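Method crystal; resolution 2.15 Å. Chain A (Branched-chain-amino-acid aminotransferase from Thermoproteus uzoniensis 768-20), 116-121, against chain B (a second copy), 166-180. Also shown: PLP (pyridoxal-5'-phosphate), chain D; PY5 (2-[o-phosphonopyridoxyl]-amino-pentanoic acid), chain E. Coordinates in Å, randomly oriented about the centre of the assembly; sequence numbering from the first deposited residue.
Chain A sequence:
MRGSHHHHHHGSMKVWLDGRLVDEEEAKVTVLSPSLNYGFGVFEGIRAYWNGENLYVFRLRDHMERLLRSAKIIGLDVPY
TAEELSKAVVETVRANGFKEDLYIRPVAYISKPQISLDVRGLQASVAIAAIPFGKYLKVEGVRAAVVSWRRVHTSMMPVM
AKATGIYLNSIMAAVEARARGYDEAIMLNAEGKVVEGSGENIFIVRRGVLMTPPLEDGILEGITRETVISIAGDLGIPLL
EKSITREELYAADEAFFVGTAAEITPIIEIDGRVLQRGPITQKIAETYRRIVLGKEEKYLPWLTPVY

Chain A, residues 116-121: SLDVRG
Chain B 166-180: IYLNSIMAAVEARAR

Contact between an irregular segment of chain A (116-121) and one helix of the second copy, chain B, burying 491 Å² without a hydrogen bond across it. The helix, ending at Ala B179, keeps i to i+4 backbone bonds; chain A advances along it, Leu A117 CA lying 5.7 Å from Ile B171 CA and Asp A118 CA 6.1 Å from Val B175 CA. Leu A117 (phi/psi -79/-8; chi1 m, chi2 t) covers most. Its CB points toward the helix and sits 4.2 Å from Ala B174 CB; CD1 lies 4.0 Å from Ser B170 CB, and CD2 3.9 Å from Ile B171 CG1 and 4.4 Å from Tyr B167 CD2. Tyr B167 OH makes a very short 2.3 Å hydrogen bond to PLP O3. Val A119 (-95/6, m) adds CG2 at 3.9 Å from Ile B171 CG2. Arg A120 (-54/140; chi1-chi3 m, t, m) folds back on Asp A118 (-77/92, t): NE to OD1 and NH2 to OD2 are both 2.9 Å and nearly linear, a bidentate pairing. Arg A120 CG packs 4.0 Å from Val B175 CG1, and one face of the Arg A120 guanidinium lies over Arg B178 CB, which is 3.7 Å from Arg A120 NH2. Arg B178 (m, t, t) brings CD within 3.7 Å of Asp A118 OD2, but its NE stays 4.4 Å from that oxygen, beyond a salt bridge.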

ATOM      1  N   SER A 116      -6.935  13.271  -5.082  1.00 44.21           N
ATOM      2  CA  SER A 116      -7.168  12.605  -6.399  1.00 48.68           C
ATOM      3  C   SER A 116      -6.213  11.410  -6.644  1.00 41.34           C
ATOM      4  O   SER A 116      -5.025  11.458  -6.289  1.00 42.30           O
ATOM      5  CB  SER A 116      -7.023  13.609  -7.554  1.00 40.19           C
ATOM      6  OG  SER A 116      -7.382  12.931  -8.748  1.00 53.49           O
ATOM      7  N   LEU A 117      -6.735  10.349  -7.217  1.00 41.87           N
ATOM      8  CA  LEU A 117      -5.903   9.200  -7.529  1.00 41.10           C
ATOM      9  C   LEU A 117      -5.107   9.446  -8.773  1.00 42.34           C
ATOM     10  O   LEU A 117      -4.248   8.663  -9.124  1.00 48.70           O
ATOM     11  CB  LEU A 117      -6.758   7.958  -7.732  1.00 43.89           C
ATOM     12  CG  LEU A 117      -7.495   7.416  -6.531  1.00 40.95           C
ATOM     13  CD1 LEU A 117      -8.295   6.256  -7.068  1.00 37.30           C
ATOM     14  CD2 LEU A 117      -6.515   6.961  -5.467  1.00 39.24           C
ATOM     15  N   ASP A 118      -5.395  10.536  -9.467  1.00 44.85           N
ATOM     16  CA  ASP A 118      -4.696  10.832 -10.689  1.00 48.27           C
ATOM     17  C   ASP A 118      -3.313  11.392 -10.355  1.00 48.80           C
ATOM     18  O   ASP A 118      -3.137  12.594 -10.181  1.00 49.92           O
ATOM     19  CB  ASP A 118      -5.485  11.784 -11.590  1.00 45.39           C
ATOM     20  CG  ASP A 118      -4.895  11.867 -12.991  1.00 57.91           C
ATOM     21  OD1 ASP A 118      -3.813  11.236 -13.266  1.00 53.49           O
ATOM     22  OD2 ASP A 118      -5.578  12.511 -13.830  1.00 61.39           O
ATOM     23  N   VAL A 119      -2.333  10.515 -10.273  1.00 48.74           N
ATOM     24  CA  VAL A 119      -1.013  10.980  -9.827  1.00 55.13           C
ATOM     25  C   VAL A 119      -0.052  11.329 -10.956  1.00 58.53           C
ATOM     26  O   VAL A 119       1.119  11.603 -10.722  1.00 58.84           O
ATOM     27  CB  VAL A 119      -0.348  10.007  -8.850  1.00 54.36           C
ATOM     28  CG1 VAL A 119      -1.172   9.918  -7.573  1.00 55.20           C
ATOM     29  CG2 VAL A 119      -0.085   8.654  -9.511  1.00 52.25           C
ATOM     30  N   ARG A 120      -0.561  11.292 -12.188  1.00 55.88           N
ATOM     31  CA  ARG A 120       0.226  11.687 -13.363  1.00 57.62           C
ATOM     32  C   ARG A 120       0.818  13.090 -13.203  1.00 59.59           C
ATOM     33  O   ARG A 120       0.135  13.992 -12.670  1.00 55.17           O
ATOM     34  CB  ARG A 120      -0.631  11.630 -14.637  1.00 52.52           C
ATOM     35  CG  ARG A 120      -0.879  10.189 -15.085  1.00 55.41           C
ATOM     36  CD  ARG A 120      -1.843  10.067 -16.255  1.00 52.59           C
ATOM     37  NE  ARG A 120      -3.043  10.866 -15.998  1.00 59.13           N
ATOM     38  CZ  ARG A 120      -3.819  11.411 -16.943  1.00 49.20           C
ATOM     39  NH1 ARG A 120      -3.522  11.214 -18.211  1.00 47.43           N
ATOM     40  NH2 ARG A 120      -4.884  12.150 -16.598  1.00 45.08           N
ATOM     41  N   GLY A 121       2.071  13.249 -13.662  1.00 60.30           N
ATOM     42  CA  GLY A 121       2.783  14.527 -13.665  1.00 53.76           C
ATOM     43  C   GLY A 121       3.391  14.969 -12.325  1.00 64.97           C
ATOM     44  O   GLY A 121       4.030  16.015 -12.240  1.00 76.35           O
TER
ATOM     45  N   ILE B 166      -3.558  -0.842  -0.099  1.00 35.88           N
ATOM     46  CA  ILE B 166      -4.387  -1.414  -1.142  1.00 32.67           C
ATOM     47  C   ILE B 166      -4.579  -0.500  -2.335  1.00 31.91           C
ATOM     48  O   ILE B 166      -4.651  -0.938  -3.487  1.00 36.45           O
ATOM     49  CB  ILE B 166      -5.746  -1.819  -0.526  1.00 42.12           C
ATOM     50  CG1 ILE B 166      -5.483  -2.920   0.489  1.00 44.12           C
ATOM     51  CG2 ILE B 166      -6.645  -2.424  -1.548  1.00 36.94           C
ATOM     52  CD1 ILE B 166      -6.705  -3.479   1.168  1.00 43.66           C
ATOM     53  N   TYR B 167      -4.596   0.792  -2.095  1.00 36.61           N
ATOM     54  CA  TYR B 167      -4.885   1.770  -3.161  1.00 33.25           C
ATOM     55  C   TYR B 167      -3.861   1.969  -4.256  1.00 31.68           C
ATOM     56  O   TYR B 167      -4.130   2.675  -5.255  1.00 37.96           O
ATOM     57  CB  TYR B 167      -5.316   3.091  -2.551  1.00 34.78           C
ATOM     58  CG  TYR B 167      -6.739   3.000  -2.135  1.00 33.26           C
ATOM     59  CD1 TYR B 167      -7.083   2.270  -1.020  1.00 36.78           C
ATOM     60  CD2 TYR B 167      -7.765   3.528  -2.930  1.00 38.40           C
ATOM     61  CE1 TYR B 167      -8.412   2.066  -0.652  1.00 41.75           C
ATOM     62  CE2 TYR B 167      -9.114   3.368  -2.584  1.00 41.94           C
ATOM     63  CZ  TYR B 167      -9.426   2.635  -1.431  1.00 47.14           C
ATOM     64  OH  TYR B 167     -10.708   2.409  -1.012  1.00 47.95           O
ATOM     65  N   LEU B 168      -2.692   1.375  -4.106  1.00 31.91           N
ATOM     66  CA  LEU B 168      -1.743   1.318  -5.227  1.00 31.73           C
ATOM     67  C   LEU B 168      -2.420   0.593  -6.409  1.00 33.69           C
ATOM     68  O   LEU B 168      -2.261   0.960  -7.582  1.00 37.97           O
ATOM     69  CB  LEU B 168      -0.451   0.598  -4.782  1.00 32.36           C
ATOM     70  CG  LEU B 168       0.639   0.374  -5.824  1.00 34.08           C
ATOM     71  CD1 LEU B 168       1.111   1.656  -6.498  1.00 24.56           C
ATOM     72  CD2 LEU B 168       1.813  -0.346  -5.147  1.00 32.73           C
ATOM     73  N   ASN B 169      -3.223  -0.428  -6.074  1.00 35.38           N
ATOM     74  CA  ASN B 169      -4.065  -1.141  -7.040  1.00 35.31           C
ATOM     75  C   ASN B 169      -5.046  -0.155  -7.733  1.00 40.70           C
ATOM     76  O   ASN B 169      -5.170  -0.196  -8.965  1.00 39.15           O
ATOM     77  CB  ASN B 169      -4.820  -2.236  -6.284  1.00 35.94           C
ATOM     78  CG  ASN B 169      -5.719  -3.106  -7.156  1.00 35.88           C
ATOM     79  OD1 ASN B 169      -6.897  -3.302  -6.820  1.00 33.09           O
ATOM     80  ND2 ASN B 169      -5.156  -3.729  -8.215  1.00 30.79           N
ATOM     81  N   SER B 170      -5.696   0.749  -6.976  1.00 29.92           N
ATOM     82  CA  SER B 170      -6.630   1.691  -7.581  1.00 33.38           C
ATOM     83  C   SER B 170      -5.913   2.717  -8.403  1.00 34.88           C
ATOM     84  O   SER B 170      -6.408   3.144  -9.499  1.00 33.72           O
ATOM     85  CB  SER B 170      -7.542   2.385  -6.567  1.00 32.09           C
ATOM     86  OG  SER B 170      -8.310   1.416  -5.878  1.00 45.70           O
ATOM     87  N   ILE B 171      -4.739   3.118  -7.917  1.00 35.71           N
ATOM     88  CA  ILE B 171      -3.895   3.994  -8.741  1.00 36.47           C
ATOM     89  C   ILE B 171      -3.532   3.419 -10.100  1.00 35.65           C
ATOM     90  O   ILE B 171      -3.721   4.103 -11.116  1.00 41.33           O
ATOM     91  CB  ILE B 171      -2.687   4.509  -7.974  1.00 37.06           C
ATOM     92  CG1 ILE B 171      -3.207   5.580  -7.017  1.00 40.91           C
ATOM     93  CG2 ILE B 171      -1.727   5.166  -8.943  1.00 33.40           C
ATOM     94  CD1 ILE B 171      -2.215   5.972  -5.953  1.00 39.22           C
ATOM     95  N   MET B 172      -3.030   2.178 -10.141  1.00 41.02           N
ATOM     96  CA  MET B 172      -2.650   1.589 -11.443  1.00 33.43           C
ATOM     97  C   MET B 172      -3.907   1.644 -12.347  1.00 34.65           C
ATOM     98  O   MET B 172      -3.835   2.024 -13.512  1.00 34.24           O
ATOM     99  CB  MET B 172      -2.241   0.114 -11.283  1.00 40.40           C
ATOM    100  CG  MET B 172      -1.053  -0.205 -10.359  1.00 45.14           C
ATOM    101  SD  MET B 172       0.539   0.420 -10.952  1.00 43.75           S
ATOM    102  CE  MET B 172       0.484   1.937 -10.073  1.00 37.14           C
ATOM    103  N   ALA B 173      -5.074   1.255 -11.808  1.00 31.96           N
ATOM    104  CA  ALA B 173      -6.287   1.215 -12.594  1.00 30.47           C
ATOM    105  C   ALA B 173      -6.673   2.606 -13.125  1.00 29.31           C
ATOM    106  O   ALA B 173      -6.979   2.786 -14.335  1.00 32.49           O
ATOM    107  CB  ALA B 173      -7.447   0.600 -11.784  1.00 24.58           C
ATOM    108  N   ALA B 174      -6.692   3.565 -12.226  1.00 29.57           N
ATOM    109  CA  ALA B 174      -7.165   4.942 -12.546  1.00 30.17           C
ATOM    110  C   ALA B 174      -6.235   5.585 -13.573  1.00 35.01           C
ATOM    111  O   ALA B 174      -6.690   6.118 -14.585  1.00 39.05           O
ATOM    112  CB  ALA B 174      -7.170   5.765 -11.264  1.00 31.33           C
ATOM    113  N   VAL B 175      -4.930   5.440 -13.361  1.00 33.25           N
ATOM    114  CA  VAL B 175      -3.971   5.981 -14.298  1.00 33.95           C
ATOM    115  C   VAL B 175      -4.106   5.332 -15.658  1.00 35.55           C
ATOM    116  O   VAL B 175      -4.175   6.020 -16.685  1.00 38.55           O
ATOM    117  CB  VAL B 175      -2.522   5.891 -13.735  1.00 40.84           C
ATOM    118  CG1 VAL B 175      -1.454   6.239 -14.796  1.00 31.89           C
ATOM    119  CG2 VAL B 175      -2.398   6.839 -12.541  1.00 34.34           C
ATOM    120  N   GLU B 176      -4.221   4.024 -15.696  1.00 34.91           N
ATOM    121  CA  GLU B 176      -4.366   3.396 -16.994  1.00 34.46           C
ATOM    122  C   GLU B 176      -5.590   3.907 -17.768  1.00 37.00           C
ATOM    123  O   GLU B 176      -5.502   4.181 -18.965  1.00 43.19           O
ATOM    124  CB  GLU B 176      -4.375   1.853 -16.889  1.00 37.20           C
ATOM    125  CG  GLU B 176      -4.811   1.147 -18.176  1.00 39.60           C
ATOM    126  CD  GLU B 176      -4.863  -0.396 -18.055  1.00 45.33           C
ATOM    127  OE1 GLU B 176      -5.607  -1.011 -18.846  1.00 45.38           O
ATOM    128  OE2 GLU B 176      -4.157  -1.005 -17.192  1.00 48.94           O
ATOM    129  N   ALA B 177      -6.738   4.047 -17.117  1.00 35.89           N
ATOM    130  CA  ALA B 177      -7.904   4.492 -17.885  1.00 34.26           C
ATOM    131  C   ALA B 177      -7.733   5.937 -18.360  1.00 36.18           C
ATOM    132  O   ALA B 177      -8.041   6.274 -19.505  1.00 34.91           O
ATOM    133  CB  ALA B 177      -9.155   4.379 -17.029  1.00 37.29           C
ATOM    134  N   ARG B 178      -7.271   6.792 -17.452  1.00 37.26           N
ATOM    135  CA  ARG B 178      -7.104   8.232 -17.739  1.00 40.40           C
ATOM    136  C   ARG B 178      -6.055   8.435 -18.870  1.00 45.46           C
ATOM    137  O   ARG B 178      -6.325   9.145 -19.835  1.00 49.57           O
ATOM    138  CB  ARG B 178      -6.863   9.030 -16.443  1.00 37.33           C
ATOM    139  CG  ARG B 178      -8.152   9.340 -15.640  1.00 38.57           C
ATOM    140  CD  ARG B 178      -7.864   9.683 -14.147  1.00 48.84           C
ATOM    141  NE  ARG B 178      -9.071   9.898 -13.273  1.00 49.86           N
ATOM    142  CZ  ARG B 178      -9.827   8.940 -12.695  1.00 46.80           C
ATOM    143  NH1 ARG B 178      -9.543   7.664 -12.892  1.00 49.61           N
ATOM    144  NH2 ARG B 178     -10.920   9.237 -11.984  1.00 41.20           N
ATOM    145  N   ALA B 179      -4.945   7.705 -18.832  1.00 46.55           N
ATOM    146  CA  ALA B 179      -3.916   7.848 -19.874  1.00 44.99           C
ATOM    147  C   ALA B 179      -4.487   7.506 -21.231  1.00 49.45           C
ATOM    148  O   ALA B 179      -4.105   8.095 -22.234  1.00 50.47           O
ATOM    149  CB  ALA B 179      -2.642   6.986 -19.576  1.00 37.69           C
ATOM    150  N   ARG B 180      -5.427   6.572 -21.278  1.00 55.27           N
ATOM    151  CA  ARG B 180      -5.957   6.097 -22.563  1.00 44.56           C
ATOM    152  C   ARG B 180      -7.141   7.011 -23.003  1.00 54.24           C
ATOM    153  O   ARG B 180      -7.858   6.658 -23.932  1.00 59.52           O
ATOM    154  CB  ARG B 180      -6.369   4.613 -22.468  1.00 57.01           C
ATOM    155  CG  ARG B 180      -5.271   3.599 -22.017  1.00 62.87           C
ATOM    156  CD  ARG B 180      -5.726   2.096 -21.811  1.00 70.97           C
ATOM    157  NE  ARG B 180      -4.579   1.194 -21.473  1.00 80.56           N
ATOM    158  CZ  ARG B 180      -4.429  -0.148 -21.638  1.00 76.81           C
ATOM    159  NH1 ARG B 180      -5.386  -0.921 -22.256  1.00 52.67           N
ATOM    160  NH2 ARG B 180      -3.233  -0.717 -21.182  1.00 59.70           N
TER
HETATM  161  N1  PLP D 301     -14.495   1.791  -3.601  0.50 36.74           N
HETATM  162  C2  PLP D 301     -13.295   2.263  -3.202  0.50 34.88           C
HETATM  163  C2A PLP D 301     -12.102   1.533  -3.720  0.50 37.05           C
HETATM  164  C3  PLP D 301     -13.209   3.498  -2.359  0.50 39.34           C
HETATM  165  O3  PLP D 301     -12.034   4.060  -1.933  0.50 39.87           O
HETATM  166  C4  PLP D 301     -14.495   4.138  -1.949  0.50 38.62           C
HETATM  167  C4A PLP D 301     -14.478   5.378  -1.064  0.50 41.33           C
HETATM  168  C5  PLP D 301     -15.737   3.481  -2.455  0.50 38.14           C
HETATM  169  C6  PLP D 301     -15.658   2.344  -3.258  0.50 34.56           C
HETATM  170  C5A PLP D 301     -17.115   4.023  -2.143  0.50 38.04           C
HETATM  171  O4P PLP D 301     -17.387   3.874  -0.769  0.50 37.42           O
HETATM  172  P   PLP D 301     -18.289   5.005  -0.093  0.50 40.21           P
HETATM  173  O1P PLP D 301     -17.517   6.252  -0.448  0.50 41.37           O
HETATM  174  O2P PLP D 301     -19.612   4.927  -0.795  0.50 37.25           O
HETATM  175  O3P PLP D 301     -18.293   4.573   1.352  0.50 38.65           O
HETATM  176  N1  PY5 E 302     -14.674   1.470  -4.177  0.50 31.76           N
HETATM  177  C2  PY5 E 302     -13.491   2.129  -4.064  0.50 34.14           C
HETATM  178  C2A PY5 E 302     -12.243   1.495  -4.619  0.50 28.74           C
HETATM  179  C3  PY5 E 302     -13.478   3.514  -3.477  0.50 34.76           C
HETATM  180  O3  PY5 E 302     -12.328   4.260  -3.380  0.50 33.53           O
HETATM  181  C4  PY5 E 302     -14.788   4.075  -2.994  0.50 35.57           C
HETATM  182  C4A PY5 E 302     -14.894   5.472  -2.385  0.50 34.35           C
HETATM  183  C5  PY5 E 302     -15.988   3.214  -3.152  0.50 33.38           C
HETATM  184  C6  PY5 E 302     -15.845   1.955  -3.728  0.50 31.20           C
HETATM  185  C5A PY5 E 302     -17.342   3.729  -2.670  0.50 33.03           C
HETATM  186  O4P PY5 E 302     -17.258   3.990  -1.261  0.50 30.77           O
HETATM  187  P   PY5 E 302     -18.243   4.985  -0.462  0.50 33.34           P
HETATM  188  O1P PY5 E 302     -17.628   6.346  -0.655  0.50 33.94           O
HETATM  189  O2P PY5 E 302     -19.541   4.914  -1.210  0.50 30.49           O
HETATM  190  O3P PY5 E 302     -18.230   4.421   0.952  0.50 32.35           O
HETATM  191  N   PY5 E 302     -13.584   5.724  -1.841  0.50 44.61           N
HETATM  192  CA  PY5 E 302     -12.954   6.978  -2.171  0.50 43.48           C
HETATM  193  C   PY5 E 302     -14.034   7.984  -1.809  0.50 35.36           C
HETATM  194  O   PY5 E 302     -13.756   8.364  -0.674  0.50 32.41           O
HETATM  195  CB  PY5 E 302     -12.207   6.991  -3.536  0.50 43.08           C
HETATM  196  CG  PY5 E 302     -10.731   7.373  -3.353  0.50 42.03           C
HETATM  197  CD  PY5 E 302     -10.632   8.892  -3.506  0.50 42.89           C
HETATM  198  OXT PY5 E 302     -15.075   8.344  -2.453  0.50 28.27           O